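Local structure of glycoside hydrolase family 61 (Trichoderma reesei QM6a, 5O2X) at residues A[44-49]-A[204-209]; A[74-79]-A[234-239]; A[160-165]-A[169-174]. The protein probably cleaves polysaccharides such as cellulose by oxidation at a copper centre, as a lytic polysaccharide monooxygenase of family AA9. All coordinates share one frame; numbering follows the deposited sequence.

Contact 1. Residues A[44-49]-A[204-209]; sequences VSPDAY and PGVLIN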
loop_
_atom_site.group_PDB
_atom_site.type_symbol
_atom_site.label_atom_id
_atom_site.label_comp_id
_atom_site.label_asym_id
_atom_site.label_seq_id
_atom_site.Cartn_x
_atom_site.Cartn_y
_atom_site.Cartn_z
ATOM N N VAL A 44 -11.832 -2.131 2.966
ATOM C CA VAL A 44 -11.948 -2.625 4.335
ATOM C C VAL A 44 -12.371 -1.467 5.214
ATOM O O VAL A 44 -11.803 -0.368 5.120
ATOM C CB VAL A 44 -10.608 -3.247 4.812
ATOM C CG1 VAL A 44 -10.771 -3.815 6.210
ATOM C CG2 VAL A 44 -10.115 -4.301 3.850
ATOM N N SER A 45 -13.392 -1.675 6.044
ATOM C CA SER A 45 -13.932 -0.628 6.884
ATOM C C SER A 45 -13.339 -0.680 8.282
ATOM O O SER A 45 -12.760 -1.689 8.705
ATOM C CB SER A 45 -15.465 -0.804 7.007
ATOM O OG SER A 45 -16.124 -0.653 5.790
ATOM N N PRO A 46 -13.553 0.386 9.086
ATOM C CA PRO A 46 -13.047 0.400 10.460
ATOM C C PRO A 46 -13.531 -0.753 11.333
ATOM O O PRO A 46 -12.803 -1.166 12.235
ATOM C CB PRO A 46 -13.484 1.780 10.987
ATOM C CG PRO A 46 -13.473 2.637 9.757
ATOM C CD PRO A 46 -14.009 1.734 8.662
ATOM N N ASP A 47 -14.725 -1.276 11.071
ATOM C CA ASP A 47 -15.213 -2.413 11.821
ATOM C C ASP A 47 -14.441 -3.708 11.513
ATOM O O ASP A 47 -14.693 -4.708 12.174
ATOM C CB ASP A 47 -16.740 -2.586 11.725
ATOM C CG ASP A 47 -17.240 -2.982 10.318
ATOM O OD1 ASP A 47 -16.450 -3.192 9.426
ATOM O OD2 ASP A 47 -18.457 -3.001 10.065
ATOM N N ALA A 48 -13.464 -3.645 10.615
ATOM C CA ALA A 48 -12.557 -4.735 10.344
ATOM C C ALA A 48 -11.103 -4.374 10.605
ATOM O O ALA A 48 -10.207 -5.153 10.264
ATOM C CB ALA A 48 -12.773 -5.281 8.932
ATOM N N TYR A 49 -10.857 -3.261 11.280
ATOM C CA TYR A 49 -9.470 -2.886 11.566
ATOM C C TYR A 49 -8.769 -3.846 12.527
ATOM O O TYR A 49 -7.540 -3.898 12.545
ATOM C CB TYR A 49 -9.402 -1.485 12.163
ATOM C CG TYR A 49 -9.579 -0.335 11.203
ATOM C CD1 TYR A 49 -9.617 -0.476 9.814
ATOM C CD2 TYR A 49 -9.713 0.949 11.724
ATOM C CE1 TYR A 49 -9.742 0.629 8.975
ATOM C CE2 TYR A 49 -9.820 2.057 10.894
ATOM C CZ TYR A 49 -9.790 1.901 9.531
ATOM O OH TYR A 49 -9.884 3.028 8.754
ATOM N N PRO A 204 -7.943 10.019 14.977
ATOM C CA PRO A 204 -8.271 11.360 14.444
ATOM C C PRO A 204 -8.203 11.480 12.936
ATOM O O PRO A 204 -8.858 12.373 12.387
ATOM C CB PRO A 204 -7.260 12.269 15.168
ATOM C CG PRO A 204 -6.160 11.356 15.553
ATOM C CD PRO A 204 -6.792 10.054 15.911
ATOM N N GLY A 205 -7.454 10.614 12.277
ATOM C CA GLY A 205 -7.419 10.593 10.820
ATOM C C GLY A 205 -8.337 9.569 10.173
ATOM O O GLY A 205 -8.328 9.390 8.962
ATOM N N VAL A 206 -9.148 8.903 10.993
ATOM C CA VAL A 206 -10.138 7.894 10.556
ATOM C C VAL A 206 -11.557 8.434 10.688
ATOM O O VAL A 206 -12.334 8.323 9.754
ATOM C CB VAL A 206 -9.963 6.580 11.338
ATOM C CG1 VAL A 206 -11.127 5.614 11.052
ATOM C CG2 VAL A 206 -8.629 5.939 11.003
ATOM N N LEU A 207 -11.870 8.977 11.862
ATOM C CA LEU A 207 -13.192 9.553 12.135
ATOM C C LEU A 207 -12.988 11.067 12.040
ATOM O O LEU A 207 -12.506 11.702 12.986
ATOM C CB LEU A 207 -13.700 9.081 13.502
ATOM C CG LEU A 207 -15.061 9.642 13.895
ATOM C CD1 LEU A 207 -16.141 9.241 12.909
ATOM C CD2 LEU A 207 -15.419 9.167 15.282
ATOM N N ILE A 208 -13.310 11.613 10.889
ATOM C CA ILE A 208 -12.917 12.946 10.522
ATOM C C ILE A 208 -13.846 13.489 9.460
ATOM O O ILE A 208 -14.108 12.800 8.465
ATOM C CB ILE A 208 -11.454 12.981 10.049
ATOM C CG1 ILE A 208 -11.061 14.436 9.728
ATOM C CG2 ILE A 208 -11.195 12.032 8.884
ATOM C CD1 ILE A 208 -9.642 14.636 9.364
ATOM N N ASN A 209 -14.244 14.744 9.631
ATOM C CA ASN A 209 -14.971 15.483 8.612
ATOM C C ASN A 209 -13.980 16.321 7.841
ATOM O O ASN A 209 -13.387 17.256 8.401
ATOM C CB ASN A 209 -16.008 16.378 9.295
ATOM C CG ASN A 209 -16.827 17.132 8.314
ATOM O OD1 ASN A 209 -16.804 16.824 7.095
ATOM N ND2 ASN A 209 -17.597 18.094 8.797
#
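P46 and Y49 meet V206 in a small apolar contact between two long loops. One loop follows strand 12-15, the other follows strand 193-194. All three residues are buried, and the contact area is modest, 98 Å² with both sides summed. V206 does the work on its side with its two methyl groups. CG1 is the nearer one: it lies 3.7 Å from Y49 OH and 3.8 Å from Y49 CE2. It sits at the rim of the ring, near the ring plane, so the valine does not stack on a face. Its CG1 also passes P46 CG at 4.0 Å, with the two side chains sliding past each other. CG2 is a little farther back, 3.9 Å from Y49 OH.

One face of the Y49 ring is taken by its own segment: P46 CA stands 3.4 Å above the ring centre. The second torsion of Y49, -9°, is far from the near-perpendicular setting usual for tyrosine, and it turns the ring flat under P46. A short 3-10 turn at 46-47 brings the two residues together, and Y49 N donates to P46 O at 3.0 Å. The hydroxyl of Y49 has its polar partner in N173 OD1.

I54 of helix 53-56 touches both V44 and Y49. V44 bonds by its backbone to N173 of strand 172-183, while I208 bonds likewise to A165, just past strand 151-161.

Contact 2. Residues A[74-79]-A[234-239]; sequences TILFQW and QGSSAA. With MAN (alpha-D-mannopyranose), chain N; MAN (alpha-D-mannopyranose), chain M; NAG (2-acetamido-2-deoxy-beta-D-glucopyranose), chain C.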
loop_
_atom_site.group_PDB
_atom_site.type_symbol
_atom_site.label_atom_id
_atom_site.label_comp_id
_atom_site.label_asym_id
_atom_site.label_seq_id
_atom_site.Cartn_x
_atom_site.Cartn_y
_atom_site.Cartn_z
ATOM N N THR A 74 13.052 2.514 -6.673
ATOM C CA THR A 74 11.725 3.066 -6.536
ATOM C C THR A 74 10.714 2.126 -7.197
ATOM O O THR A 74 10.988 1.427 -8.162
ATOM C CB THR A 74 11.531 4.473 -7.049
ATOM O OG1 THR A 74 11.502 4.478 -8.445
ATOM C CG2 THR A 74 12.450 5.454 -6.387
ATOM N N ILE A 75 9.538 2.099 -6.583
ATOM C CA ILE A 75 8.430 1.243 -7.028
ATOM C C ILE A 75 7.239 2.153 -7.306
ATOM O O ILE A 75 6.817 2.932 -6.449
ATOM C CB ILE A 75 8.074 0.211 -5.945
ATOM C CG1 ILE A 75 9.304 -0.672 -5.655
ATOM C CG2 ILE A 75 6.867 -0.622 -6.412
ATOM C CD1 ILE A 75 9.070 -1.754 -4.641
ATOM N N LEU A 76 6.730 2.040 -8.520
ATOM C CA LEU A 76 5.535 2.740 -8.978
ATOM C C LEU A 76 4.358 1.792 -8.900
ATOM O O LEU A 76 4.410 0.662 -9.412
ATOM C CB LEU A 76 5.771 3.261 -10.414
ATOM C CG LEU A 76 4.568 3.954 -11.053
ATOM C CD1 LEU A 76 5.055 5.012 -11.979
ATOM C CD2 LEU A 76 3.654 2.939 -11.778
ATOM N N PHE A 77 3.282 2.252 -8.257
ATOM C CA PHE A 77 2.023 1.522 -8.159
ATOM C C PHE A 77 1.037 2.122 -9.156
ATOM O O PHE A 77 0.836 3.331 -9.156
ATOM C CB PHE A 77 1.421 1.655 -6.772
ATOM C CG PHE A 77 2.308 1.170 -5.669
ATOM C CD1 PHE A 77 2.425 -0.174 -5.340
ATOM C CD2 PHE A 77 3.043 2.105 -4.957
ATOM C CE1 PHE A 77 3.259 -0.566 -4.318
ATOM C CE2 PHE A 77 3.847 1.741 -3.922
ATOM C CZ PHE A 77 3.965 0.411 -3.593
ATOM N N GLN A 78 0.409 1.272 -9.977
ATOM C CA GLN A 78 -0.577 1.712 -10.978
ATOM C C GLN A 78 -1.969 1.271 -10.568
ATOM O O GLN A 78 -2.274 0.071 -10.606
ATOM C CB GLN A 78 -0.232 1.122 -12.325
ATOM C CG GLN A 78 -1.224 1.486 -13.443
ATOM C CD GLN A 78 -1.078 2.935 -13.831
ATOM O OE1 GLN A 78 -0.047 3.324 -14.409
ATOM N NE2 GLN A 78 -2.075 3.761 -13.499
ATOM N N TRP A 79 -2.818 2.228 -10.193
ATOM C CA TRP A 79 -4.218 1.969 -9.833
ATOM C C TRP A 79 -5.112 2.089 -11.071
ATOM O O TRP A 79 -4.886 2.962 -11.926
ATOM C CB TRP A 79 -4.660 2.952 -8.770
ATOM C CG TRP A 79 -4.096 2.696 -7.411
ATOM C CD1 TRP A 79 -2.889 3.086 -6.908
ATOM C CD2 TRP A 79 -4.733 1.942 -6.356
ATOM N NE1 TRP A 79 -2.758 2.630 -5.622
ATOM C CE2 TRP A 79 -3.874 1.940 -5.257
ATOM C CE3 TRP A 79 -5.974 1.299 -6.239
ATOM C CZ2 TRP A 79 -4.210 1.308 -4.058
ATOM C CZ3 TRP A 79 -6.309 0.687 -5.066
ATOM C CH2 TRP A 79 -5.437 0.688 -3.971
ATOM N N GLN A 234 7.073 12.576 -6.635
ATOM C CA GLN A 234 6.071 11.851 -7.421
ATOM C C GLN A 234 6.167 12.202 -8.902
ATOM O O GLN A 234 6.584 13.280 -9.269
ATOM C CB GLN A 234 4.677 12.164 -6.918
ATOM C CG GLN A 234 4.492 11.758 -5.453
ATOM C CD GLN A 234 4.657 10.269 -5.270
ATOM O OE1 GLN A 234 3.963 9.464 -5.939
ATOM N NE2 GLN A 234 5.600 9.867 -4.455
ATOM N N GLY A 235 5.733 11.278 -9.736
ATOM C CA GLY A 235 5.716 11.434 -11.176
ATOM C C GLY A 235 5.755 10.073 -11.821
ATOM O O GLY A 235 6.522 9.210 -11.444
ATOM N N SER A 236 4.879 9.873 -12.807
ATOM C CA SER A 236 4.767 8.570 -13.463
ATOM C C SER A 236 5.919 8.374 -14.422
ATOM O O SER A 236 6.430 9.316 -15.013
ATOM C CB SER A 236 3.451 8.549 -14.203
ATOM O OG SER A 236 3.327 7.238 -14.777
ATOM N N SER A 237 6.319 7.123 -14.600
ATOM C CA SER A 237 7.258 6.779 -15.662
ATOM C C SER A 237 6.831 5.451 -16.247
ATOM O O SER A 237 6.159 4.643 -15.605
ATOM C CB SER A 237 8.689 6.733 -15.167
ATOM O OG SER A 237 8.867 5.595 -14.388
ATOM N N ALA A 238 7.215 5.265 -17.505
ATOM C CA ALA A 238 6.856 4.080 -18.257
ATOM C C ALA A 238 7.785 2.926 -17.912
ATOM O O ALA A 238 8.958 3.132 -17.598
ATOM C CB ALA A 238 6.935 4.367 -19.752
ATOM N N ALA A 239 7.294 1.707 -18.019
ATOM C CA ALA A 239 8.156 0.561 -17.976
ATOM C C ALA A 239 8.939 0.439 -19.255
ATOM O O ALA A 239 8.485 0.858 -20.338
ATOM C CB ALA A 239 7.339 -0.704 -17.790
HETATM C C1 MAN N . 10.199 5.482 -13.863
HETATM C C2 MAN N . 10.471 4.021 -13.543
HETATM C C3 MAN N . 9.619 3.581 -12.330
HETATM C C4 MAN N . 9.897 4.507 -11.167
HETATM C C5 MAN N . 9.582 5.934 -11.603
HETATM C C6 MAN N . 9.894 6.952 -10.546
HETATM O O2 MAN N . 11.839 3.810 -13.251
HETATM O O3 MAN N . 9.914 2.222 -12.023
HETATM O O4 MAN N . 9.084 4.121 -10.068
HETATM O O5 MAN N . 10.358 6.306 -12.727
HETATM O O6 MAN N . 11.252 6.785 -10.061
HETATM C C1 MAN M . 2.024 7.008 -15.314
HETATM C C2 MAN M . 2.013 5.586 -15.799
HETATM C C3 MAN M . 2.916 5.409 -16.999
HETATM C C4 MAN M . 2.626 6.420 -18.078
HETATM C C5 MAN M . 2.581 7.824 -17.486
HETATM C C6 MAN M . 2.109 8.859 -18.477
HETATM O O2 MAN M . 0.661 5.274 -16.150
HETATM O O3 MAN M . 2.785 4.083 -17.535
HETATM O O4 MAN M . 3.665 6.353 -19.065
HETATM O O5 MAN M . 1.721 7.907 -16.354
HETATM O O6 MAN M . 2.249 10.176 -17.942
HETATM C C1 NAG C . -2.579 5.689 -17.653
HETATM C C2 NAG C . -1.949 5.311 -18.960
HETATM C C3 NAG C . -2.877 4.324 -19.664
HETATM C C4 NAG C . -3.171 3.128 -18.806
HETATM C C5 NAG C . -3.615 3.548 -17.412
HETATM C C6 NAG C . -3.625 2.399 -16.448
HETATM C C7 NAG C . -0.639 6.626 -20.533
HETATM C C8 NAG C . -0.554 7.889 -21.329
HETATM N N2 NAG C . -1.720 6.480 -19.774
HETATM O O3 NAG C . -2.338 3.894 -20.924
HETATM O O4 NAG C . -4.199 2.301 -19.389
HETATM O O5 NAG C . -2.672 4.514 -16.859
HETATM O O6 NAG C . -2.369 1.740 -16.399
HETATM O O7 NAG C . 0.265 5.775 -20.552
#
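L76 points from its strand at the backbone of S236 and S237, and its CD1 methyl makes the touch. It lies 3.6 Å from S237 N and 3.9 Å from S236 CA. CG stands anti to the backbone N (chi1 177°), which sends the branch out to the loop. S237 N is buried here and has no hydrogen-bond partner in the model.

The rest of the contact goes through sugar. S236 and S237 each carry an O-linked mannose. The S237 mannose runs toward T74 and the S236 mannose toward Q78, so the sugars lie one on each side of L76 along the strand. The S237 sugar is the one in contact with L76: its O4 lies 3.4 Å from L76 CB. T74 OG1 grips this mannose twice, at O6 (2.8 Å) and O4 (2.9 Å). Q78 is bent at its second torsion (72°), and its OE1 accepts a bond from O2 of the S236 mannose at 2.7 Å. Its amide nitrogen bonds to N137 O. An N-acetylglucosamine lies alongside the same amide.

T74, L76 and Q78 point to the glycan side of the strand. I75, F77 and W79 point inward, where F77 stacks on H157 of strand 151-161 in the other sheet of the sandwich. Strand 74-80 itself runs between strands 3-9 and 139-143, and T139 of the latter touches both Q78 and S236.

Contact 3. Residues A[160-165]-A[169-174]; sequences IALHSA and NGAQNY. With SO4 (sulfate ion), chain T.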
loop_
_atom_site.group_PDB
_atom_site.type_symbol
_atom_site.label_atom_id
_atom_site.label_comp_id
_atom_site.label_asym_id
_atom_site.label_seq_id
_atom_site.Cartn_x
_atom_site.Cartn_y
_atom_site.Cartn_z
ATOM N N ILE A 160 -6.426 5.519 1.667
ATOM C CA ILE A 160 -7.594 5.607 2.547
ATOM C C ILE A 160 -8.491 6.683 1.928
ATOM O O ILE A 160 -8.016 7.759 1.488
ATOM C CB ILE A 160 -7.198 5.932 3.982
ATOM C CG1 ILE A 160 -6.178 4.910 4.517
ATOM C CG2 ILE A 160 -8.459 5.939 4.861
ATOM C CD1 ILE A 160 -5.660 5.195 5.872
ATOM N N ALA A 161 -9.775 6.395 1.774
ATOM C CA ALA A 161 -10.740 7.350 1.290
ATOM C C ALA A 161 -11.536 7.902 2.453
ATOM O O ALA A 161 -12.055 7.144 3.284
ATOM C CB ALA A 161 -11.669 6.711 0.296
ATOM N N LEU A 162 -11.663 9.245 2.472
ATOM C CA LEU A 162 -12.237 9.956 3.597
ATOM C C LEU A 162 -13.533 10.689 3.272
ATOM O O LEU A 162 -14.031 11.427 4.129
ATOM C CB LEU A 162 -11.215 10.928 4.194
ATOM C CG LEU A 162 -9.942 10.300 4.732
ATOM C CD1 LEU A 162 -9.008 11.410 5.198
ATOM C CD2 LEU A 162 -10.212 9.296 5.852
ATOM N N HIS A 163 -14.066 10.546 2.065
ATOM C CA HIS A 163 -15.287 11.281 1.714
ATOM C C HIS A 163 -16.486 10.957 2.601
ATOM O O HIS A 163 -17.368 11.791 2.772
ATOM C CB HIS A 163 -15.628 11.028 0.250
ATOM C CG HIS A 163 -15.784 9.585 -0.079
ATOM N ND1 HIS A 163 -14.731 8.697 -0.007
ATOM C CD2 HIS A 163 -16.892 8.876 -0.405
ATOM C CE1 HIS A 163 -15.195 7.496 -0.308
ATOM N NE2 HIS A 163 -16.493 7.576 -0.562
ATOM N N SER A 164 -16.505 9.776 3.202
ATOM C CA SER A 164 -17.601 9.321 4.098
ATOM C C SER A 164 -17.117 9.111 5.512
ATOM O O SER A 164 -17.830 8.574 6.341
ATOM C CB SER A 164 -18.275 8.045 3.543
ATOM O OG SER A 164 -18.951 8.380 2.336
ATOM N N ALA A 165 -15.910 9.608 5.828
ATOM C CA ALA A 165 -15.262 9.329 7.113
ATOM C C ALA A 165 -15.740 10.161 8.257
ATOM O O ALA A 165 -15.313 9.945 9.403
ATOM C CB ALA A 165 -13.776 9.450 6.947
ATOM N N ASN A 169 -17.384 4.290 11.278
ATOM C CA ASN A 169 -17.289 3.228 10.297
ATOM C C ASN A 169 -17.277 3.712 8.857
ATOM O O ASN A 169 -17.416 2.893 7.957
ATOM C CB ASN A 169 -18.329 2.120 10.510
ATOM C CG ASN A 169 -17.864 0.793 9.961
ATOM O OD1 ASN A 169 -16.716 0.430 10.045
ATOM N ND2 ASN A 169 -18.782 0.010 9.416
ATOM N N GLY A 170 -17.042 4.986 8.621
ATOM C CA GLY A 170 -17.147 5.553 7.282
ATOM C C GLY A 170 -15.898 5.580 6.449
ATOM O O GLY A 170 -15.985 5.590 5.220
ATOM N N ALA A 171 -14.724 5.597 7.072
ATOM C CA ALA A 171 -13.466 5.562 6.323
ATOM C C ALA A 171 -13.404 4.287 5.501
ATOM O O ALA A 171 -13.960 3.257 5.892
ATOM C CB ALA A 171 -12.281 5.619 7.281
ATOM N N GLN A 172 -12.681 4.351 4.376
ATOM C CA GLN A 172 -12.535 3.190 3.501
ATOM C C GLN A 172 -11.078 2.955 3.221
ATOM O O GLN A 172 -10.384 3.821 2.698
ATOM C CB GLN A 172 -13.254 3.441 2.174
ATOM C CG GLN A 172 -14.750 3.622 2.308
ATOM C CD GLN A 172 -15.409 4.066 1.016
ATOM O OE1 GLN A 172 -14.745 4.225 -0.011
ATOM N NE2 GLN A 172 -16.712 4.293 1.072
ATOM N N ASN A 173 -10.566 1.769 3.592
ATOM C CA ASN A 173 -9.145 1.471 3.415
ATOM C C ASN A 173 -8.980 0.516 2.238
ATOM O O ASN A 173 -9.709 -0.475 2.110
ATOM C CB ASN A 173 -8.559 0.823 4.656
ATOM C CG ASN A 173 -8.471 1.770 5.825
ATOM O OD1 ASN A 173 -9.447 2.411 6.206
ATOM N ND2 ASN A 173 -7.287 1.860 6.414
ATOM N N TYR A 174 -7.948 0.778 1.423
ATOM C CA TYR A 174 -7.685 -0.014 0.225
ATOM C C TYR A 174 -6.257 -0.530 0.259
ATOM O O TYR A 174 -5.377 -0.084 -0.524
ATOM C CB TYR A 174 -7.925 0.835 -1.033
ATOM C CG TYR A 174 -9.360 1.348 -1.164
ATOM C CD1 TYR A 174 -9.786 2.484 -0.527
ATOM C CD2 TYR A 174 -10.276 0.688 -1.981
ATOM C CE1 TYR A 174 -11.062 2.971 -0.696
ATOM C CE2 TYR A 174 -11.572 1.141 -2.163
ATOM C CZ TYR A 174 -11.952 2.324 -1.536
ATOM O OH TYR A 174 -13.253 2.758 -1.737
HETATM S S SO4 T . -19.201 5.637 -2.153
HETATM O O1 SO4 T . -19.702 7.004 -2.402
HETATM O O2 SO4 T . -20.427 4.831 -2.014
HETATM O O3 SO4 T . -18.307 5.221 -3.270
HETATM O O4 SO4 T . -18.397 5.606 -0.977
HETATM O O HOH W 1 -14.837 7.479 3.444
#
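A161 and Q172 form the last ladder pair of the beta hairpin made by strands 151-161 and 172-183. Their bonds are A161 N to Q172 O (2.8 Å) and Q172 N to A161 O (3.1 Å). On their face of the sheet, H163 CE1 makes a close contact with Q172 OE1 at the ring edge, 3.3 Å away. The imidazole and amide planes are 87° apart. H163 NE2 and Q172 NE2 both donate to O4 of a sulfate that is probably a crystallisation additive.

Q172 OE1 accepts from Y174 OH at 2.7 Å. The hydroxyl sits above the amide plane, 36° out of it. Q172 is extended past CG (chi2 172°), which carries the amide out between H163 and Y174. Y174 belongs to the copper site, so Q172 is a second-shell residue. A leucine in its place has no acceptor for the Y174 hydroxyl, which would probably be freer to turn beside the copper.

Farther out, H163 stacks on H86, another residue of the copper site. N173, beside I160, bonds through ND2 to E158; its OD1 is taken by Y49. L162 to A165 form a type I turn. Where the strands part, a water bridges them: it donates to A161 O and G170 O and accepts from S164 N, each at 2.8 Å.

Overall arrangement
Contacts 1 and 3 are neighbours, with centres about 6 Å apart, while contact 2 lies on the opposite side of the chain's centre from contact 1. Contact 3 is the tip of one hairpin and contact 1 packs beside it. The two share a side-chain hydrogen bond, and D47 N also reaches N169 OD1. Both are buried, but contact 1 is apolar, whereas contact 3 is built from backbone bonds and polar side chains next to the copper. Contact 2 is only partly buried and is fastened mostly by glycans. It ties a late loop, probably part of the predicted linker, to the smaller sheet. W79 of that sheet packs on the Y174 backbone of contact 3.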